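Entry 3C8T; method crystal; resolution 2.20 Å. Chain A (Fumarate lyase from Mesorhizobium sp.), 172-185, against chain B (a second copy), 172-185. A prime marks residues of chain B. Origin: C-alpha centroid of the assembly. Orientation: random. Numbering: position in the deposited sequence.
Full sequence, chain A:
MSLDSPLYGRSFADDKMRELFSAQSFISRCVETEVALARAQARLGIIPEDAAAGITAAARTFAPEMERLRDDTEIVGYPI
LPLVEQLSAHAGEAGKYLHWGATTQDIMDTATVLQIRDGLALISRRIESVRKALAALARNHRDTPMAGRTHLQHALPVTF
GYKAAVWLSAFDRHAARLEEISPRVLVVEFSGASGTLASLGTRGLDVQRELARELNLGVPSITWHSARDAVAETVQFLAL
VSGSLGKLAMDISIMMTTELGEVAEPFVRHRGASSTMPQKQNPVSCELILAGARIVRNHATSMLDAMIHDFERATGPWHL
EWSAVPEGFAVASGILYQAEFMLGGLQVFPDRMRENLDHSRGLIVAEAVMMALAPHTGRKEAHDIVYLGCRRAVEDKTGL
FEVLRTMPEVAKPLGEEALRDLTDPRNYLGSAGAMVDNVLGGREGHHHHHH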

# COMPACT_ATOMS: atom_id res chain seq x y z
N ASP A 172 -14.69 -21.93 -1.76
CA ASP A 172 -16.14 -22.01 -1.73
C ASP A 172 -16.72 -20.64 -1.45
O ASP A 172 -17.69 -20.27 -2.08
CB ASP A 172 -16.61 -22.99 -0.65
CG ASP A 172 -16.25 -24.46 -0.99
OD1 ASP A 172 -16.09 -24.78 -2.18
OD2 ASP A 172 -16.16 -25.28 -0.06
N ARG A 173 -16.15 -19.88 -0.49
CA ARG A 173 -16.69 -18.53 -0.24
C ARG A 173 -16.40 -17.56 -1.36
O ARG A 173 -17.18 -16.63 -1.57
CB ARG A 173 -16.28 -17.94 1.11
CG ARG A 173 -16.92 -18.61 2.33
CD ARG A 173 -16.39 -18.01 3.67
NE ARG A 173 -14.96 -18.20 3.90
CZ ARG A 173 -14.42 -19.14 4.71
NH1 ARG A 173 -15.19 -20.02 5.36
NH2 ARG A 173 -13.09 -19.20 4.86
N HIS A 174 -15.29 -17.75 -2.09
CA HIS A 174 -14.90 -16.77 -3.12
C HIS A 174 -15.84 -16.96 -4.30
O HIS A 174 -16.24 -15.96 -4.94
CB HIS A 174 -13.44 -16.91 -3.61
CG HIS A 174 -12.39 -16.60 -2.56
ND1 HIS A 174 -12.43 -15.46 -1.77
CD2 HIS A 174 -11.24 -17.24 -2.24
CE1 HIS A 174 -11.38 -15.45 -0.97
NE2 HIS A 174 -10.64 -16.52 -1.24
N ALA A 175 -16.18 -18.22 -4.60
CA ALA A 175 -17.20 -18.54 -5.63
C ALA A 175 -18.50 -17.83 -5.39
O ALA A 175 -19.09 -17.30 -6.35
CB ALA A 175 -17.43 -20.03 -5.75
N ALA A 176 -18.95 -17.80 -4.14
CA ALA A 176 -20.16 -17.07 -3.76
C ALA A 176 -20.00 -15.55 -3.99
O ALA A 176 -20.91 -14.91 -4.53
CB ALA A 176 -20.58 -17.38 -2.31
N ARG A 177 -18.87 -14.99 -3.57
CA ARG A 177 -18.58 -13.53 -3.75
C ARG A 177 -18.65 -13.12 -5.24
O ARG A 177 -19.25 -12.09 -5.58
CB ARG A 177 -17.20 -13.16 -3.16
CG ARG A 177 -17.09 -13.32 -1.64
CD ARG A 177 -15.68 -13.06 -1.12
NE ARG A 177 -15.68 -13.21 0.33
CZ ARG A 177 -15.09 -14.21 0.99
NH1 ARG A 177 -14.36 -15.11 0.35
NH2 ARG A 177 -15.23 -14.28 2.31
N LEU A 178 -18.04 -13.93 -6.11
CA LEU A 178 -18.03 -13.66 -7.56
C LEU A 178 -19.45 -13.42 -8.13
O LEU A 178 -19.68 -12.47 -8.90
CB LEU A 178 -17.30 -14.80 -8.31
CG LEU A 178 -17.01 -14.57 -9.82
CD1 LEU A 178 -15.76 -15.32 -10.31
CD2 LEU A 178 -18.20 -14.92 -10.71
N GLU A 179 -20.37 -14.30 -7.75
CA GLU A 179 -21.77 -14.23 -8.16
C GLU A 179 -22.49 -12.96 -7.64
O GLU A 179 -23.31 -12.38 -8.35
CB GLU A 179 -22.53 -15.55 -7.80
CG GLU A 179 -21.92 -16.84 -8.41
CD GLU A 179 -21.60 -16.76 -9.94
OE1 GLU A 179 -22.43 -16.21 -10.71
OE2 GLU A 179 -20.52 -17.24 -10.40
N GLU A 180 -22.16 -12.52 -6.43
CA GLU A 180 -22.72 -11.28 -5.86
C GLU A 180 -22.22 -9.99 -6.57
O GLU A 180 -22.99 -9.03 -6.79
CB GLU A 180 -22.45 -11.23 -4.34
CG GLU A 180 -23.32 -12.26 -3.56
CD GLU A 180 -23.00 -12.40 -2.05
OE1 GLU A 180 -21.89 -12.04 -1.60
OE2 GLU A 180 -23.90 -12.88 -1.31
N ILE A 181 -20.92 -9.97 -6.90
CA ILE A 181 -20.30 -8.78 -7.50
C ILE A 181 -20.75 -8.57 -8.97
O ILE A 181 -20.91 -7.43 -9.38
CB ILE A 181 -18.75 -8.89 -7.45
CG1 ILE A 181 -18.25 -8.63 -6.03
CG2 ILE A 181 -18.13 -7.87 -8.30
CD1 ILE A 181 -17.07 -9.47 -5.64
N SER A 182 -20.89 -9.66 -9.74
CA SER A 182 -21.22 -9.60 -11.17
C SER A 182 -22.40 -8.67 -11.58
O SER A 182 -22.25 -7.93 -12.53
CB SER A 182 -21.45 -11.00 -11.76
OG SER A 182 -20.26 -11.76 -11.81
N PRO A 183 -23.58 -8.74 -10.90
CA PRO A 183 -24.60 -7.80 -11.37
C PRO A 183 -24.27 -6.35 -11.03
O PRO A 183 -24.91 -5.46 -11.58
CB PRO A 183 -25.88 -8.21 -10.58
CG PRO A 183 -25.56 -9.56 -9.96
CD PRO A 183 -24.06 -9.57 -9.78
N ARG A 184 -23.35 -6.10 -10.10
CA ARG A 184 -23.04 -4.69 -9.81
C ARG A 184 -22.12 -4.08 -10.88
O ARG A 184 -22.38 -2.96 -11.39
CB ARG A 184 -22.54 -4.43 -8.36
CG ARG A 184 -23.72 -4.35 -7.31
CD ARG A 184 -23.18 -4.05 -5.91
NE ARG A 184 -22.14 -5.02 -5.48
CZ ARG A 184 -22.34 -6.08 -4.69
NH1 ARG A 184 -23.55 -6.35 -4.21
NH2 ARG A 184 -21.33 -6.87 -4.36
N VAL A 185 -21.08 -4.83 -11.25
CA VAL A 185 -20.10 -4.32 -12.17
C VAL A 185 -20.58 -4.44 -13.62
O VAL A 185 -20.17 -3.63 -14.45
CB VAL A 185 -18.67 -4.96 -11.96
CG1 VAL A 185 -18.67 -6.45 -12.30
CG2 VAL A 185 -17.60 -4.22 -12.78
N ASP B 172 -26.14 3.55 -1.90
CA ASP B 172 -27.15 2.53 -2.15
C ASP B 172 -26.47 1.21 -2.42
O ASP B 172 -26.91 0.20 -1.91
CB ASP B 172 -28.02 2.90 -3.34
CG ASP B 172 -28.93 4.13 -3.06
OD1 ASP B 172 -29.24 4.39 -1.88
OD2 ASP B 172 -29.34 4.80 -4.02
N ARG B 173 -25.39 1.19 -3.23
CA ARG B 173 -24.70 -0.09 -3.47
C ARG B 173 -23.95 -0.59 -2.25
O ARG B 173 -23.80 -1.81 -2.10
CB ARG B 173 -23.79 -0.09 -4.70
CG ARG B 173 -24.52 -0.04 -6.04
CD ARG B 173 -23.53 0.04 -7.24
NE ARG B 173 -22.71 1.25 -7.28
CZ ARG B 173 -22.94 2.33 -8.05
NH1 ARG B 173 -24.00 2.38 -8.87
NH2 ARG B 173 -22.09 3.37 -8.01
N HIS B 174 -23.48 0.30 -1.38
CA HIS B 174 -22.65 -0.13 -0.24
C HIS B 174 -23.57 -0.78 0.77
O HIS B 174 -23.19 -1.78 1.40
CB HIS B 174 -21.87 1.02 0.45
CG HIS B 174 -20.80 1.66 -0.41
ND1 HIS B 174 -19.87 0.93 -1.12
CD2 HIS B 174 -20.47 2.97 -0.60
CE1 HIS B 174 -19.05 1.76 -1.75
NE2 HIS B 174 -19.40 3.00 -1.45
N ALA B 175 -24.78 -0.21 0.93
CA ALA B 175 -25.83 -0.82 1.77
C ALA B 175 -26.12 -2.25 1.40
O ALA B 175 -26.26 -3.10 2.29
CB ALA B 175 -27.11 -0.01 1.76
N ALA B 176 -26.20 -2.52 0.09
CA ALA B 176 -26.39 -3.88 -0.41
C ALA B 176 -25.20 -4.79 -0.06
O ALA B 176 -25.40 -5.92 0.39
CB ALA B 176 -26.68 -3.89 -1.92
N ARG B 177 -23.97 -4.29 -0.27
CA ARG B 177 -22.73 -5.06 0.05
C ARG B 177 -22.69 -5.49 1.53
O ARG B 177 -22.37 -6.64 1.85
CB ARG B 177 -21.47 -4.24 -0.31
CG ARG B 177 -21.29 -3.95 -1.80
CD ARG B 177 -20.10 -3.04 -2.08
NE ARG B 177 -20.01 -2.84 -3.53
CZ ARG B 177 -20.26 -1.70 -4.16
NH1 ARG B 177 -20.54 -0.60 -3.48
NH2 ARG B 177 -20.21 -1.67 -5.48
N LEU B 178 -23.03 -4.55 2.44
CA LEU B 178 -23.03 -4.82 3.88
C LEU B 178 -23.86 -6.07 4.25
O LEU B 178 -23.42 -6.93 5.03
CB LEU B 178 -23.52 -3.57 4.65
CG LEU B 178 -23.38 -3.61 6.20
CD1 LEU B 178 -23.20 -2.21 6.82
CD2 LEU B 178 -24.55 -4.31 6.88
N GLU B 179 -25.07 -6.15 3.68
CA GLU B 179 -25.98 -7.26 3.89
C GLU B 179 -25.43 -8.60 3.35
O GLU B 179 -25.64 -9.65 3.96
CB GLU B 179 -27.41 -6.92 3.32
CG GLU B 179 -28.06 -5.65 3.94
CD GLU B 179 -28.02 -5.57 5.50
OE1 GLU B 179 -28.27 -6.60 6.17
OE2 GLU B 179 -27.74 -4.47 6.08
N GLU B 180 -24.71 -8.57 2.23
CA GLU B 180 -24.07 -9.77 1.67
C GLU B 180 -22.89 -10.30 2.52
O GLU B 180 -22.71 -11.54 2.70
CB GLU B 180 -23.63 -9.51 0.21
CG GLU B 180 -24.85 -9.41 -0.75
CD GLU B 180 -24.52 -8.98 -2.20
OE1 GLU B 180 -23.47 -8.36 -2.46
OE2 GLU B 180 -25.36 -9.28 -3.10
N ILE B 181 -22.08 -9.38 3.04
CA ILE B 181 -20.88 -9.74 3.82
C ILE B 181 -21.23 -10.32 5.21
O ILE B 181 -20.55 -11.22 5.66
CB ILE B 181 -19.94 -8.52 3.99
CG1 ILE B 181 -19.21 -8.23 2.67
CG2 ILE B 181 -18.90 -8.80 4.98
CD1 ILE B 181 -19.01 -6.77 2.41
N SER B 182 -22.24 -9.75 5.88
CA SER B 182 -22.63 -10.13 7.25
C SER B 182 -22.77 -11.65 7.54
O SER B 182 -22.26 -12.10 8.55
CB SER B 182 -23.91 -9.42 7.69
OG SER B 182 -23.70 -8.02 7.87
N PRO B 183 -23.49 -12.44 6.69
CA PRO B 183 -23.53 -13.85 7.06
C PRO B 183 -22.19 -14.55 6.87
O PRO B 183 -22.02 -15.66 7.37
CB PRO B 183 -24.55 -14.49 6.07
CG PRO B 183 -25.25 -13.30 5.41
CD PRO B 183 -24.25 -12.17 5.46
N ARG B 184 -21.26 -13.97 6.10
CA ARG B 184 -19.97 -14.66 5.95
C ARG B 184 -19.07 -14.45 7.19
O ARG B 184 -18.49 -15.43 7.73
CB ARG B 184 -19.24 -14.37 4.62
CG ARG B 184 -19.78 -15.22 3.42
CD ARG B 184 -19.01 -14.93 2.13
NE ARG B 184 -18.98 -13.48 1.80
CZ ARG B 184 -19.78 -12.88 0.91
NH1 ARG B 184 -20.71 -13.56 0.25
NH2 ARG B 184 -19.66 -11.57 0.69
N VAL B 185 -19.01 -13.21 7.66
CA VAL B 185 -18.13 -12.88 8.75
C VAL B 185 -18.74 -13.25 10.10
O VAL B 185 -17.99 -13.54 11.03
CB VAL B 185 -17.64 -11.37 8.70
CG1 VAL B 185 -18.79 -10.40 8.95
CG2 VAL B 185 -16.51 -11.13 9.73
O HOH W 1 -25.44 -9.11 -5.74
O HOH W 2 -24.21 -13.23 1.30

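Two copies of one helix, 172-185, pack antiparallel across an exact two-fold axis. Their axes come within 11.6 Å, at 173° between N-to-C directions. Glu180 lies at the middle of the pairing, with its CA 7.8 Å from the CA of Glu180′. The contact is small, about 500 Å² with both sides summed, and is largely polar.

The main link is a salt bridge made twice. NH1 of Arg184′ donates to OE1 of Glu180 at 2.7 Å and 163°. NH2 of Arg184′ reaches the same OE1 at 3.2 Å; this second bond is weak, at 131°. The carboxylate oxygen thus lies at the edge of the guanidinium, near its plane. The symmetry gives Arg184 and Glu180′ the same bonds.

OE2 of Glu180 is left free for water. Water 2 donates to OE2 of Glu180 at 2.7 Å and to the backbone O of Glu180′ at 2.7 Å. Water 1 is its two-fold counterpart, donating to O of Glu180 at 2.7 Å and to OE2 of Glu180′ at 2.6 Å. Both carboxylate oxygens therefore have donors. The backbone O of Glu180 also gains a donor. Within its own helix, N of Arg184, which would ordinarily bond to it, bonds to O of Ile181 instead, at 2.9 Å. Pro183, one residue earlier, has no amide hydrogen to give. The helix is kinked here.

The two glutamates bring like charges close, with OE1 of Glu180 4.1 Å from OE1 of Glu180′. Each of these oxygens is paired with an arginine, which offsets the repulsion.

Arg184 is the residue most covered by the other helix, at 116 Å². Its CA-to-CB bond points toward the partner helix. Its guanidinium has CG of Arg177′ over one face, while CD of Arg184 lies over a face of the Arg177′ guanidinium. This brings NE of Arg184 within 3.6 Å of NE of Arg177′, another pair of like charges. Both NE atoms are hydrogen-bonded elsewhere in the structure, as are NH2 of Arg184 and both terminal nitrogens of Arg177′.

Arg177 starts sideways, but its extended chain brings its end nearer the partner. Arg173 contributes its aliphatic part: its CB lies 4.2 Å from CD of Arg184′. Its NE and NH2 find partners elsewhere. Ala176 also points its CA-to-CB bond toward the other helix; its CB stays 4.6 Å from NH1 of Arg184′, the nearest atom there.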